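Local coordinates for putative lipoprotein (Bacteroides fragilis, PDB 3NQI) that is of unknown function but is probably tethered to a membrane by a lipid and has a fold rich in beta-strands, at residues 51-56 against 73-78; 15-20 against 47-52; 33-38 against 69-74; 78-83 against 191-196; 103-108 against 124-129. All coordinates share one frame; numbering follows the deposited sequence.

Contact 1. Residues 51-56 against 73-78. With CD (cadmium ion), chain F.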
# COMPACT_ATOMS: atom_id res chain seq x y z
N TYR A 51 8.02 -4.84 -3.11
CA TYR A 51 9.04 -4.60 -2.10
C TYR A 51 10.24 -5.54 -2.39
O TYR A 51 10.08 -6.77 -2.47
CB TYR A 51 8.47 -4.85 -0.71
CG TYR A 51 9.44 -4.58 0.40
CD1 TYR A 51 9.67 -3.30 0.84
CD2 TYR A 51 10.12 -5.64 1.03
CE1 TYR A 51 10.57 -3.04 1.89
CE2 TYR A 51 11.01 -5.39 2.08
CZ TYR A 51 11.21 -4.09 2.50
OH TYR A 51 12.10 -3.83 3.52
N ILE A 52 11.43 -5.00 -2.53
CA ILE A 52 12.61 -5.82 -2.77
C ILE A 52 13.66 -5.56 -1.71
O ILE A 52 13.64 -4.52 -1.08
CB ILE A 52 13.23 -5.63 -4.18
CG1 ILE A 52 13.77 -4.22 -4.40
CG2 ILE A 52 12.20 -6.03 -5.29
CD1 ILE A 52 14.44 -4.09 -5.81
N TYR A 53 14.53 -6.54 -1.56
CA TYR A 53 15.66 -6.51 -0.70
C TYR A 53 16.84 -6.88 -1.61
O TYR A 53 16.88 -7.95 -2.22
CB TYR A 53 15.41 -7.49 0.46
CG TYR A 53 16.60 -7.67 1.35
CD1 TYR A 53 17.51 -6.63 1.55
CD2 TYR A 53 16.86 -8.90 1.97
CE1 TYR A 53 18.61 -6.79 2.33
CE2 TYR A 53 17.99 -9.07 2.77
CZ TYR A 53 18.85 -8.01 2.93
OH TYR A 53 19.98 -8.11 3.70
N CYS A 54 17.81 -5.99 -1.72
CA CYS A 54 18.81 -6.17 -2.72
C CYS A 54 20.20 -5.66 -2.32
O CYS A 54 20.40 -4.98 -1.29
CB CYS A 54 18.35 -5.51 -4.03
SG CYS A 54 18.41 -3.68 -4.05
N GLN A 55 21.17 -6.04 -3.15
CA GLN A 55 22.49 -5.42 -3.06
C GLN A 55 22.98 -4.96 -4.44
O GLN A 55 22.60 -5.51 -5.47
CB GLN A 55 23.50 -6.30 -2.29
CG GLN A 55 24.16 -7.43 -3.00
CD GLN A 55 25.15 -8.17 -2.11
OE1 GLN A 55 25.16 -8.00 -0.89
NE2 GLN A 55 25.99 -8.98 -2.72
N VAL A 56 23.79 -3.90 -4.44
CA VAL A 56 24.35 -3.35 -5.66
C VAL A 56 25.56 -4.20 -6.03
O VAL A 56 26.39 -4.52 -5.17
CB VAL A 56 24.77 -1.86 -5.49
CG1 VAL A 56 25.45 -1.36 -6.74
CG2 VAL A 56 23.54 -1.01 -5.14
N LEU A 73 19.19 -9.49 -6.17
CA LEU A 73 18.13 -9.64 -5.20
C LEU A 73 18.60 -10.61 -4.14
O LEU A 73 19.19 -11.66 -4.45
CB LEU A 73 16.85 -10.15 -5.88
CG LEU A 73 16.26 -9.12 -6.85
CD1 LEU A 73 15.35 -9.75 -7.89
CD2 LEU A 73 15.49 -8.02 -6.06
N LEU A 74 18.35 -10.24 -2.88
CA LEU A 74 18.71 -11.05 -1.73
C LEU A 74 17.51 -11.84 -1.12
O LEU A 74 17.67 -12.60 -0.17
CB LEU A 74 19.37 -10.14 -0.69
CG LEU A 74 20.74 -9.57 -1.10
CD1 LEU A 74 21.26 -8.57 -0.05
CD2 LEU A 74 21.79 -10.65 -1.34
N ALA A 75 16.31 -11.65 -1.66
CA ALA A 75 15.14 -12.39 -1.20
C ALA A 75 14.22 -12.43 -2.38
O ALA A 75 14.38 -11.64 -3.30
CB ALA A 75 14.46 -11.68 -0.05
N ASP A 76 13.25 -13.33 -2.35
CA ASP A 76 12.25 -13.35 -3.41
C ASP A 76 11.42 -12.05 -3.43
O ASP A 76 10.82 -11.68 -2.43
CB ASP A 76 11.36 -14.57 -3.26
CG ASP A 76 10.41 -14.77 -4.44
OD1 ASP A 76 10.71 -14.43 -5.65
OD2 ASP A 76 9.36 -15.37 -4.14
N PRO A 77 11.38 -11.35 -4.57
CA PRO A 77 10.63 -10.08 -4.57
C PRO A 77 9.18 -10.28 -4.15
O PRO A 77 8.59 -11.31 -4.43
CB PRO A 77 10.71 -9.63 -6.04
CG PRO A 77 11.89 -10.29 -6.60
CD PRO A 77 12.10 -11.56 -5.83
N THR A 78 8.61 -9.33 -3.44
CA THR A 78 7.21 -9.46 -3.00
C THR A 78 6.28 -8.45 -3.69
O THR A 78 6.47 -7.27 -3.59
CB THR A 78 7.10 -9.21 -1.52
OG1 THR A 78 8.07 -10.01 -0.87
CG2 THR A 78 5.65 -9.53 -0.98
CD CD F . 9.21 -14.73 -7.22
O HOH W 1 10.96 -9.10 -1.07
O HOH W 2 13.45 -8.98 -2.88
O HOH W 3 7.83 -16.11 -5.91
O HOH W 4 7.73 -12.87 -6.42
O HOH W 5 7.61 -14.98 -8.56
O HOH W 6 10.04 -16.98 -7.85

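Contact 2. Residues 15-20 against 47-52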
# COMPACT_ATOMS: atom_id res chain seq x y z
N VAL A 15 10.43 -0.03 -1.66
CA VAL A 15 9.29 -0.13 -2.55
C VAL A 15 9.79 0.30 -3.93
O VAL A 15 10.47 1.30 -4.06
CB VAL A 15 8.17 0.76 -2.05
CG1 VAL A 15 7.09 0.87 -3.06
CG2 VAL A 15 7.65 0.19 -0.70
N VAL A 16 9.41 -0.44 -4.95
CA VAL A 16 9.82 -0.16 -6.33
C VAL A 16 8.70 -0.45 -7.29
O VAL A 16 7.84 -1.23 -7.01
CB VAL A 16 11.03 -1.04 -6.78
CG1 VAL A 16 12.23 -0.74 -5.98
CG2 VAL A 16 10.67 -2.57 -6.75
N LYS A 17 8.74 0.18 -8.45
CA LYS A 17 7.84 -0.14 -9.52
C LYS A 17 8.45 -1.35 -10.25
O LYS A 17 9.67 -1.49 -10.30
CB LYS A 17 7.73 1.03 -10.49
CG LYS A 17 6.81 0.78 -11.66
CD LYS A 17 6.89 1.93 -12.67
CE LYS A 17 5.94 1.67 -13.83
NZ LYS A 17 5.57 2.92 -14.54
N VAL A 18 7.60 -2.21 -10.80
CA VAL A 18 8.03 -3.41 -11.50
C VAL A 18 7.90 -3.13 -13.01
O VAL A 18 6.82 -2.75 -13.47
CB VAL A 18 7.11 -4.59 -11.10
CG1 VAL A 18 7.44 -5.89 -11.91
CG2 VAL A 18 7.14 -4.78 -9.52
N ASN A 19 8.98 -3.33 -13.77
CA ASN A 19 8.90 -3.15 -15.23
C ASN A 19 8.88 -4.48 -15.99
O ASN A 19 9.57 -5.41 -15.61
CB ASN A 19 10.10 -2.36 -15.71
CG ASN A 19 10.37 -1.15 -14.87
OD1 ASN A 19 11.50 -0.93 -14.37
ND2 ASN A 19 9.36 -0.35 -14.70
N ASP A 20 8.09 -4.56 -17.07
CA ASP A 20 8.20 -5.66 -18.04
C ASP A 20 9.09 -5.19 -19.19
O ASP A 20 8.65 -4.42 -20.04
CB ASP A 20 6.82 -6.08 -18.59
CG ASP A 20 6.89 -7.27 -19.57
OD1 ASP A 20 7.97 -7.90 -19.73
OD2 ASP A 20 5.85 -7.58 -20.19
N ALA A 47 3.54 -8.28 -10.85
CA ALA A 47 2.96 -7.25 -10.00
C ALA A 47 3.24 -5.95 -10.70
O ALA A 47 4.10 -5.90 -11.58
CB ALA A 47 3.61 -7.28 -8.60
N ARG A 48 2.54 -4.91 -10.32
CA ARG A 48 2.78 -3.58 -10.84
C ARG A 48 3.77 -2.91 -9.93
O ARG A 48 4.66 -2.17 -10.39
CB ARG A 48 1.46 -2.81 -10.93
CG ARG A 48 1.46 -1.71 -12.00
CD ARG A 48 0.25 -0.78 -11.95
NE ARG A 48 0.18 -0.13 -10.66
CZ ARG A 48 0.92 0.90 -10.24
NH1 ARG A 48 1.83 1.51 -11.00
NH2 ARG A 48 0.74 1.34 -9.01
N MSE A 49 3.68 -3.19 -8.62
CA MSE A 49 4.59 -2.63 -7.62
C MSE A 49 5.13 -3.70 -6.66
O MSE A 49 4.46 -4.65 -6.41
CB MSE A 49 3.85 -1.58 -6.78
CG MSE A 49 3.35 -0.36 -7.53
SE MSE A 49 4.81 0.93 -7.82
CE MSE A 49 5.91 1.26 -6.10
N ALA A 50 6.32 -3.52 -6.07
CA ALA A 50 6.94 -4.58 -5.26
C ALA A 50 7.77 -4.02 -4.12
O ALA A 50 8.06 -2.86 -4.13
CB ALA A 50 7.90 -5.52 -6.15
N TYR A 51 8.02 -4.84 -3.11
CA TYR A 51 9.04 -4.60 -2.10
C TYR A 51 10.24 -5.54 -2.39
O TYR A 51 10.08 -6.77 -2.47
CB TYR A 51 8.47 -4.85 -0.71
CG TYR A 51 9.44 -4.58 0.40
CD1 TYR A 51 9.67 -3.30 0.84
CD2 TYR A 51 10.12 -5.64 1.03
CE1 TYR A 51 10.57 -3.04 1.89
CE2 TYR A 51 11.01 -5.39 2.08
CZ TYR A 51 11.21 -4.09 2.50
OH TYR A 51 12.10 -3.83 3.52
N ILE A 52 11.43 -5.00 -2.53
CA ILE A 52 12.61 -5.82 -2.77
C ILE A 52 13.66 -5.56 -1.71
O ILE A 52 13.64 -4.52 -1.08
CB ILE A 52 13.23 -5.63 -4.18
CG1 ILE A 52 13.77 -4.22 -4.40
CG2 ILE A 52 12.20 -6.03 -5.29
CD1 ILE A 52 14.44 -4.09 -5.81
O HOH W 7 4.45 -1.08 -13.03

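Contact 3. Residues 33-38 against 69-74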
# COMPACT_ATOMS: atom_id res chain seq x y z
N THR A 33 15.60 5.56 -10.68
CA THR A 33 16.70 4.73 -11.15
C THR A 33 16.19 3.34 -11.52
O THR A 33 15.47 2.72 -10.73
CB THR A 33 17.75 4.55 -10.03
OG1 THR A 33 18.02 5.82 -9.45
CG2 THR A 33 19.04 3.89 -10.58
N GLU A 34 16.54 2.83 -12.70
CA GLU A 34 16.20 1.45 -13.05
C GLU A 34 17.17 0.48 -12.36
O GLU A 34 18.39 0.67 -12.38
CB GLU A 34 16.19 1.22 -14.57
CG GLU A 34 15.78 -0.21 -14.99
CD GLU A 34 15.30 -0.34 -16.44
OE1 GLU A 34 15.42 0.63 -17.20
OE2 GLU A 34 14.82 -1.42 -16.84
N LEU A 35 16.62 -0.55 -11.73
CA LEU A 35 17.42 -1.58 -11.05
C LEU A 35 17.32 -2.88 -11.86
O LEU A 35 16.22 -3.39 -12.08
CB LEU A 35 16.99 -1.77 -9.59
CG LEU A 35 16.93 -0.45 -8.80
CD1 LEU A 35 16.40 -0.70 -7.36
CD2 LEU A 35 18.32 0.25 -8.79
N ILE A 36 18.48 -3.37 -12.32
CA ILE A 36 18.55 -4.51 -13.23
C ILE A 36 19.04 -5.77 -12.50
O ILE A 36 20.20 -5.84 -12.11
CB ILE A 36 19.49 -4.24 -14.40
CG1 ILE A 36 19.18 -2.88 -15.08
CG2 ILE A 36 19.46 -5.40 -15.43
CD1 ILE A 36 18.02 -2.90 -16.00
N PRO A 37 18.17 -6.76 -12.32
CA PRO A 37 18.61 -7.97 -11.64
C PRO A 37 19.61 -8.77 -12.46
O PRO A 37 19.46 -8.88 -13.67
CB PRO A 37 17.32 -8.80 -11.48
CG PRO A 37 16.22 -7.89 -11.73
CD PRO A 37 16.74 -6.85 -12.68
N THR A 38 20.63 -9.26 -11.78
CA THR A 38 21.61 -10.14 -12.36
C THR A 38 21.55 -11.55 -11.75
O THR A 38 22.40 -12.38 -12.04
CB THR A 38 23.02 -9.61 -12.11
OG1 THR A 38 23.26 -9.58 -10.71
CG2 THR A 38 23.19 -8.22 -12.71
N ILE A 69 21.26 0.60 -12.64
CA ILE A 69 22.19 -0.03 -11.72
C ILE A 69 21.90 -1.53 -11.74
O ILE A 69 20.73 -1.94 -11.69
CB ILE A 69 22.01 0.55 -10.27
CG1 ILE A 69 22.40 2.03 -10.23
CG2 ILE A 69 22.86 -0.21 -9.26
CD1 ILE A 69 22.17 2.71 -8.86
N LYS A 70 22.94 -2.34 -11.84
CA LYS A 70 22.79 -3.79 -11.79
C LYS A 70 22.69 -4.23 -10.33
O LYS A 70 23.52 -3.81 -9.51
CB LYS A 70 23.99 -4.50 -12.42
CG LYS A 70 24.28 -4.06 -13.84
CD LYS A 70 23.84 -5.08 -14.88
CE LYS A 70 24.66 -4.86 -16.15
NZ LYS A 70 24.17 -5.71 -17.26
N ILE A 71 21.70 -5.05 -10.00
CA ILE A 71 21.53 -5.50 -8.61
C ILE A 71 21.43 -7.03 -8.49
O ILE A 71 21.10 -7.72 -9.42
CB ILE A 71 20.28 -4.88 -7.92
CG1 ILE A 71 19.00 -5.20 -8.69
CG2 ILE A 71 20.42 -3.36 -7.79
CD1 ILE A 71 17.71 -5.09 -7.86
N THR A 72 21.71 -7.51 -7.29
CA THR A 72 21.43 -8.88 -6.92
C THR A 72 20.33 -8.86 -5.87
O THR A 72 20.49 -8.27 -4.81
CB THR A 72 22.74 -9.54 -6.38
OG1 THR A 72 23.68 -9.61 -7.45
CG2 THR A 72 22.48 -10.97 -5.83
N LEU A 73 19.19 -9.49 -6.17
CA LEU A 73 18.13 -9.64 -5.20
C LEU A 73 18.60 -10.61 -4.14
O LEU A 73 19.19 -11.66 -4.45
CB LEU A 73 16.85 -10.15 -5.88
CG LEU A 73 16.26 -9.12 -6.85
CD1 LEU A 73 15.35 -9.75 -7.89
CD2 LEU A 73 15.49 -8.02 -6.06
N LEU A 74 18.35 -10.24 -2.88
CA LEU A 74 18.71 -11.05 -1.73
C LEU A 74 17.51 -11.84 -1.12
O LEU A 74 17.67 -12.60 -0.17
CB LEU A 74 19.37 -10.14 -0.69
CG LEU A 74 20.74 -9.57 -1.10
CD1 LEU A 74 21.26 -8.57 -0.05
CD2 LEU A 74 21.79 -10.65 -1.34

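Contact 4. Residues 78-83 against 191-196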
# COMPACT_ATOMS: atom_id res chain seq x y z
N THR A 78 8.61 -9.33 -3.44
CA THR A 78 7.21 -9.46 -3.00
C THR A 78 6.28 -8.45 -3.69
O THR A 78 6.47 -7.27 -3.59
CB THR A 78 7.10 -9.21 -1.52
OG1 THR A 78 8.07 -10.01 -0.87
CG2 THR A 78 5.65 -9.53 -0.98
N GLY A 79 5.19 -8.90 -4.28
CA GLY A 79 4.28 -7.95 -4.86
C GLY A 79 3.48 -7.26 -3.77
O GLY A 79 3.12 -7.88 -2.79
N ILE A 80 3.18 -5.98 -3.94
CA ILE A 80 2.42 -5.28 -2.91
C ILE A 80 1.22 -4.48 -3.44
O ILE A 80 0.77 -3.51 -2.82
CB ILE A 80 3.39 -4.27 -2.23
CG1 ILE A 80 3.90 -3.28 -3.24
CG2 ILE A 80 4.49 -4.99 -1.45
CD1 ILE A 80 4.76 -2.15 -2.57
N ASP A 81 0.71 -4.86 -4.61
CA ASP A 81 -0.43 -4.18 -5.22
C ASP A 81 -1.68 -4.30 -4.35
O ASP A 81 -1.99 -5.38 -3.86
CB ASP A 81 -0.74 -4.76 -6.61
CG ASP A 81 0.39 -4.53 -7.60
OD1 ASP A 81 1.05 -3.51 -7.57
OD2 ASP A 81 0.62 -5.40 -8.42
N ALA A 82 -2.40 -3.19 -4.22
CA ALA A 82 -3.69 -3.16 -3.57
C ALA A 82 -4.71 -2.32 -4.37
O ALA A 82 -4.35 -1.55 -5.24
CB ALA A 82 -3.55 -2.67 -2.10
N THR A 83 -6.01 -2.56 -4.13
CA THR A 83 -7.06 -1.92 -4.89
C THR A 83 -7.55 -0.58 -4.40
O THR A 83 -7.86 -0.41 -3.23
CB THR A 83 -8.26 -2.83 -4.92
OG1 THR A 83 -7.78 -4.06 -5.44
CG2 THR A 83 -9.39 -2.28 -5.78
N PHE A 191 3.83 -3.26 3.24
CA PHE A 191 3.50 -2.10 2.40
C PHE A 191 2.38 -2.49 1.43
O PHE A 191 2.37 -3.62 0.96
CB PHE A 191 4.63 -1.66 1.61
CG PHE A 191 5.69 -1.01 2.42
CD1 PHE A 191 5.51 0.26 2.90
CD2 PHE A 191 6.87 -1.65 2.65
CE1 PHE A 191 6.53 0.89 3.63
CE2 PHE A 191 7.86 -1.05 3.39
CZ PHE A 191 7.69 0.23 3.85
N LYS A 192 1.47 -1.55 1.17
CA LYS A 192 0.40 -1.74 0.15
C LYS A 192 0.47 -0.53 -0.79
O LYS A 192 0.44 0.62 -0.35
CB LYS A 192 -0.96 -1.82 0.83
CG LYS A 192 -1.10 -3.04 1.76
CD LYS A 192 -1.34 -4.32 0.88
CE LYS A 192 -1.15 -5.58 1.61
NZ LYS A 192 -1.18 -6.66 0.57
N ALA A 193 0.62 -0.82 -2.07
CA ALA A 193 0.75 0.20 -3.10
C ALA A 193 -0.53 0.30 -3.94
O ALA A 193 -1.13 -0.74 -4.32
CB ALA A 193 1.98 -0.08 -3.99
N TYR A 194 -0.95 1.55 -4.20
CA TYR A 194 -2.23 1.89 -4.83
C TYR A 194 -2.03 2.77 -6.05
O TYR A 194 -1.56 3.92 -5.96
CB TYR A 194 -3.17 2.65 -3.88
CG TYR A 194 -3.51 1.86 -2.66
CD1 TYR A 194 -2.66 1.85 -1.56
CD2 TYR A 194 -4.61 1.08 -2.62
CE1 TYR A 194 -2.93 1.05 -0.45
CE2 TYR A 194 -4.93 0.30 -1.50
CZ TYR A 194 -4.11 0.28 -0.44
OH TYR A 194 -4.42 -0.52 0.63
N GLU A 195 -2.45 2.24 -7.20
CA GLU A 195 -2.49 3.05 -8.41
C GLU A 195 -3.75 3.92 -8.35
O GLU A 195 -4.87 3.41 -8.38
CB GLU A 195 -2.51 2.13 -9.68
CG GLU A 195 -1.86 2.74 -10.92
CD GLU A 195 -2.62 3.94 -11.51
OE1 GLU A 195 -3.86 4.03 -11.33
OE2 GLU A 195 -2.00 4.74 -12.22
N ILE A 196 -3.58 5.23 -8.32
CA ILE A 196 -4.68 6.14 -8.06
C ILE A 196 -5.05 7.06 -9.26
O ILE A 196 -5.83 7.96 -9.09
CB ILE A 196 -4.46 6.97 -6.82
CG1 ILE A 196 -3.17 7.79 -6.95
CG2 ILE A 196 -4.44 6.06 -5.55
CD1 ILE A 196 -3.16 8.98 -5.99
O HOH W 8 -0.03 -0.84 -7.39
O HOH W 9 -3.41 -0.40 -7.44

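Contact 5. Residues 103-108 against 124-129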
# COMPACT_ATOMS: atom_id res chain seq x y z
N GLY A 103 -3.37 -1.58 13.39
CA GLY A 103 -2.60 -1.12 14.50
C GLY A 103 -2.19 0.30 14.23
O GLY A 103 -2.33 1.15 15.09
N SER A 104 -1.62 0.53 13.04
CA SER A 104 -1.25 1.87 12.57
C SER A 104 -0.88 1.80 11.10
O SER A 104 -0.73 0.71 10.55
CB SER A 104 -0.10 2.46 13.37
OG SER A 104 1.02 1.59 13.38
N LEU A 105 -0.80 2.96 10.45
CA LEU A 105 -0.31 3.04 9.07
C LEU A 105 1.09 3.63 9.14
O LEU A 105 1.49 4.49 8.36
CB LEU A 105 -1.18 3.89 8.15
CG LEU A 105 -2.62 3.45 8.04
CD1 LEU A 105 -3.38 4.32 6.97
CD2 LEU A 105 -2.65 1.95 7.71
N SER A 106 1.87 3.08 10.04
CA SER A 106 3.25 3.46 10.21
C SER A 106 4.05 2.37 10.91
O SER A 106 3.52 1.61 11.75
CB SER A 106 3.32 4.77 11.00
OG SER A 106 4.67 5.12 11.27
N PHE A 107 5.33 2.27 10.56
CA PHE A 107 6.27 1.36 11.24
C PHE A 107 7.67 1.82 10.92
O PHE A 107 7.84 2.84 10.22
CB PHE A 107 6.03 -0.12 10.93
CG PHE A 107 5.99 -0.48 9.45
CD1 PHE A 107 7.16 -0.56 8.69
CD2 PHE A 107 4.80 -0.79 8.84
CE1 PHE A 107 7.15 -0.90 7.35
CE2 PHE A 107 4.76 -1.19 7.49
CZ PHE A 107 5.92 -1.23 6.73
N VAL A 108 8.66 1.11 11.43
CA VAL A 108 10.04 1.48 11.19
C VAL A 108 10.52 0.87 9.89
O VAL A 108 10.34 -0.32 9.62
CB VAL A 108 10.93 1.10 12.40
CG1 VAL A 108 12.44 1.34 12.08
CG2 VAL A 108 10.49 1.90 13.62
N ILE A 124 0.46 5.85 -4.60
CA ILE A 124 0.79 6.11 -3.22
C ILE A 124 0.91 4.77 -2.46
O ILE A 124 0.42 3.74 -2.93
CB ILE A 124 -0.23 7.03 -2.52
CG1 ILE A 124 -1.60 6.38 -2.57
CG2 ILE A 124 -0.22 8.49 -3.17
CD1 ILE A 124 -2.67 7.10 -1.69
N VAL A 125 1.61 4.84 -1.32
CA VAL A 125 1.97 3.67 -0.56
C VAL A 125 1.55 3.79 0.90
O VAL A 125 1.85 4.80 1.54
CB VAL A 125 3.45 3.33 -0.67
CG1 VAL A 125 3.75 2.00 0.16
CG2 VAL A 125 3.81 3.10 -2.16
N LEU A 126 0.83 2.77 1.39
CA LEU A 126 0.50 2.67 2.83
C LEU A 126 1.37 1.64 3.54
O LEU A 126 1.36 0.49 3.19
CB LEU A 126 -0.99 2.35 3.02
CG LEU A 126 -2.03 3.47 2.92
CD1 LEU A 126 -1.83 4.31 1.75
CD2 LEU A 126 -3.49 2.79 2.99
N PRO A 127 2.18 2.07 4.54
CA PRO A 127 2.72 1.06 5.45
C PRO A 127 1.63 0.58 6.39
O PRO A 127 0.97 1.44 6.98
CB PRO A 127 3.78 1.82 6.23
CG PRO A 127 3.75 3.21 5.72
CD PRO A 127 2.48 3.43 5.02
N VAL A 128 1.29 -0.73 6.44
CA VAL A 128 0.29 -1.18 7.36
C VAL A 128 0.92 -2.05 8.49
O VAL A 128 1.70 -2.97 8.22
CB VAL A 128 -0.88 -1.94 6.65
CG1 VAL A 128 -2.01 -2.05 7.65
CG2 VAL A 128 -1.33 -1.18 5.43
N LEU A 129 0.65 -1.68 9.75
CA LEU A 129 0.97 -2.50 10.96
C LEU A 129 -0.38 -3.09 11.43
O LEU A 129 -1.34 -2.38 11.73
CB LEU A 129 1.68 -1.67 12.03
CG LEU A 129 2.53 -2.29 13.16
CD1 LEU A 129 3.67 -3.13 12.63
CD2 LEU A 129 3.06 -1.17 14.03

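Contact 1. Residues 51-56 against 73-78
Leu74 CB stands over one face of the Tyr53 ring, and from there chi1 (-67°) and an extended chi2 (175°) carry CG and CD1 of Leu74 on toward the CZ and OH end of the ring and the Cys54 backbone; the CG of Tyr53 itself lies anti to the backbone N (chi1 173°). The CB contact is a CH-pi interaction, offset toward the rim, with Leu74 CB 4.0 Å from the Tyr53 ring centroid. CD1 of Leu74 also touches Cys54 C and Gln55 CB. Ala75 CB approaches the ring at its edge. The phenol oxygen of Tyr53 is held by Gln11 of the adjoining strand 11-21.

The buried Ile52 and Leu73 pack differently: their side chains cross at about a right angle, with Leu73 CD2 3.8 Å from Ile52 CB. Pro77 is a further neighbour, its CB meeting Ile52 CG2.

At one end Leu74 N bonds Tyr53 O at 2.8 Å, and at the other Tyr51 and Thr78 form a reciprocal pair in which Tyr51 N reaches Thr78 O at 2.9 Å. The pairing slips by two residues between these short ladders, and waters bridge the gap: one receives the N-H of Tyr53 and donates to Ala75 O, another ties Tyr51 O to Asp76 O and Thr78 OG1.

Asp76 OD1 binds a cadmium ion at 2.2 Å; four waters and one further atom complete the metal's shell. One of these waters donates to Asp76 OD2 and another to Pro77 O, tying the site to the loop. The cation would offset the negative charge of the carboxylate and probably favours its ionised form in this exposed loop.

Contact 2. Residues 15-20 against 47-52
Val16 and Ala50 exchange two backbone hydrogen bonds, Val16 N to Ala50 O and Ala50 N to Val16 O, each 2.9 Å long. Val18 N continues the ladder to Arg48 O at 3.0 Å, with the donor well above the carbonyl plane, and a water donates to both Arg48 O and Val18 O. Beyond these bonds, Val15 CA brings its hydrogen to Ala50 O.

Met49, a selenomethionine, is bent at chi2 (-80°) and again at chi3, which folds its end back over residues 15-17. Its SE lies 3.6 Å from Lys17 CA. Met49 CE comes within 3.3 Å of Val15 CG1, a close approach for two methyl carbons, and also meets Val16 O.

The face bearing Val16 and Ala50 is packed by methyl groups. Val18 CG2 presses on Ala50 CB at 3.5 Å, Val16 CG2 also touches that CB, and Val16 crosses Ile52 at about a right angle with Val16 CG1 4.0 Å from Ile52 CD1. Phe27, Val25 and Leu45 lie on this side as well, whereas Ile80 and Phe191 adjoin Val15.

The two segments run 123° apart, 57° short of exactly antiparallel, making strand 11-21 with strand 49-56 a strongly twisted antiparallel strand pair.

Contact 3. Residues 33-38 against 69-74
Leu35, Ile36 and Pro37 run parallel to Ile69, Lys70 and Ile71, with the segment axes 4.4 Å apart at closest approach and 51° between their directions. Four backbone bonds zigzag across: Ile69 N to Glu34 O, Ile36 N to Ile69 O at 2.7 Å, Ile71 N to Ile36 O at 2.7 Å, and Thr38 N to Ile71 O.

Leu35, Ile69 and Ile71 share the apolar side of the pairing. The side chain of Leu35 lies beside that of Ile69, pointing the same way, with Leu35 CD2 4.0 Å from Ile69 CB, while Leu35 CB receives CD1 of Ile71 at 3.8 Å. Ile71 CG1 falls between the backbone N and carbonyl carbon (chi1 58°), where it also rests on the carbonyl of Ile36. Thr33 CG2 covers the tip of Ile69, 3.8 Å from Ile69 CD1. At the far end the Thr38 side chain crosses that of Lys70 at about a right angle, with CG2 touching CB and CD of the lysine. Thr38 OG1 and Thr72 OG1 both hydrogen-bond the carboxylate of Asp57.

On one flank Leu35 bonds through its backbone to Phe27 of strand 24-28. On the other, strand 68-73 pairs antiparallel with strand 49-56, where Ile71 packs on Cys54 and Ile69 on Val56, leaving this parallel pair between two antiparallel neighbours.

Contact 4. Residues 78-83 against 191-196
Ile80, Ala82 and Ala193 bury the largest areas in this contact. Ile80 turns its CG1 between the backbone N and the carbonyl carbon (chi1 61°); CG1 and CD1 then lie against the methyl of Ala193, with Ile80 CD1 3.7 Å from Ala193 CB. Ile80 CB is 3.4 Å from Phe191 O, and CG2 of Ile80 rests on the same carbonyl oxygen.

Both backbone polar groups of Ala193 are engaged by residues 80-82. Ala193 N points its hydrogen almost straight at Ile80 O (2.8 Å, 178° at the hydrogen), and Ala193 O accepts from Ala82 N, also at 2.8 Å. These bonds make a short parallel pairing between strands 78-87 and 186-195, which are distant in sequence. Strand 186-195 is flanked on its other edge by strand 123-132, through backbone bonds of Lys192 to Leu126 and Tyr194 to Ile124.

Ala82 sets its methyl by the ring of Tyr194: Ala82 CB is 3.3 Å from Tyr194 CE2, nearly as close to CZ, and touches CB of Lys192 as well. The carbonyl oxygen of Thr83 comes to the edge of the same ring, near its plane. The phenol oxygen of Tyr194 is hydrogen-bonded to Phe150 O. A water bridges Ala82 O to Glu195 N where direct pairing gives out.

Contact 5. Residues 103-108 against 124-129
Leu129 O is gripped by two successive N-H groups, Gly103 N at 2.7 Å and Ser104 N at 3.2 Å. The former bond is the more bent, at 141° against 159° for the latter. Leu129 N returns a bond to Ser104 O at 2.9 Å, which closes a single antiparallel bridge.

Ser104 and Ser106 each adopt two conformations. In the one described here, and with certainty in no other, Ser104 OG donates to Ser106 O, using a lone pair in the carbonyl plane, and lies 3.5 Å from Leu129 CD2. That methyl also touches Ser106 O.

Phe107 reaches across obliquely to Pro127. Phe107 CE2 comes within 3.4 Å of Pro127 CB and is also close to Val128 O, while Phe107 CB meets Leu129 CD1. The ring further meets that of Phe191, with planes at about 60°. On the other side Leu105 lies beside Val128, pointing the same way, with Leu105 CD2 4.1 Å from Val128 CG1. CD1 of Leu105 reaches Leu126 CD2. Ile217 and Ala219 of strand 214-221 pack on Leu105 too.

Two residues, Gly103 and Ser104, set opposite one, Leu129, with both N-H groups on its carbonyl oxygen, constitute a classic beta bulge, with the extra residue in the segment before strand 107-109, bridged to Leu129 of strand 123-132.

Overall arrangement
Contacts 1, 2 and 3 cluster on one side of the chain's centre: contact 2 shares Tyr51 and Ile52 with contact 1, while contact 3 shares Leu73 and Leu74 with it, and their centres lie 9 to 12 Å apart. Contact 4 continues from contact 1 through Thr78 and is coupled to contact 2, centres 9 Å apart, by the carboxylate of Asp81, which bonds the backbone N-H groups of Arg48 and Met49. Contact 5 is nested in the loop that contact 4 closes and joins it through Lys192 and Leu126, centres 12 Å apart. Side chains of Tyr51, Ile80 and Phe107 each come about 4 Å from a bound PEG, probably from the crystallisation liquor.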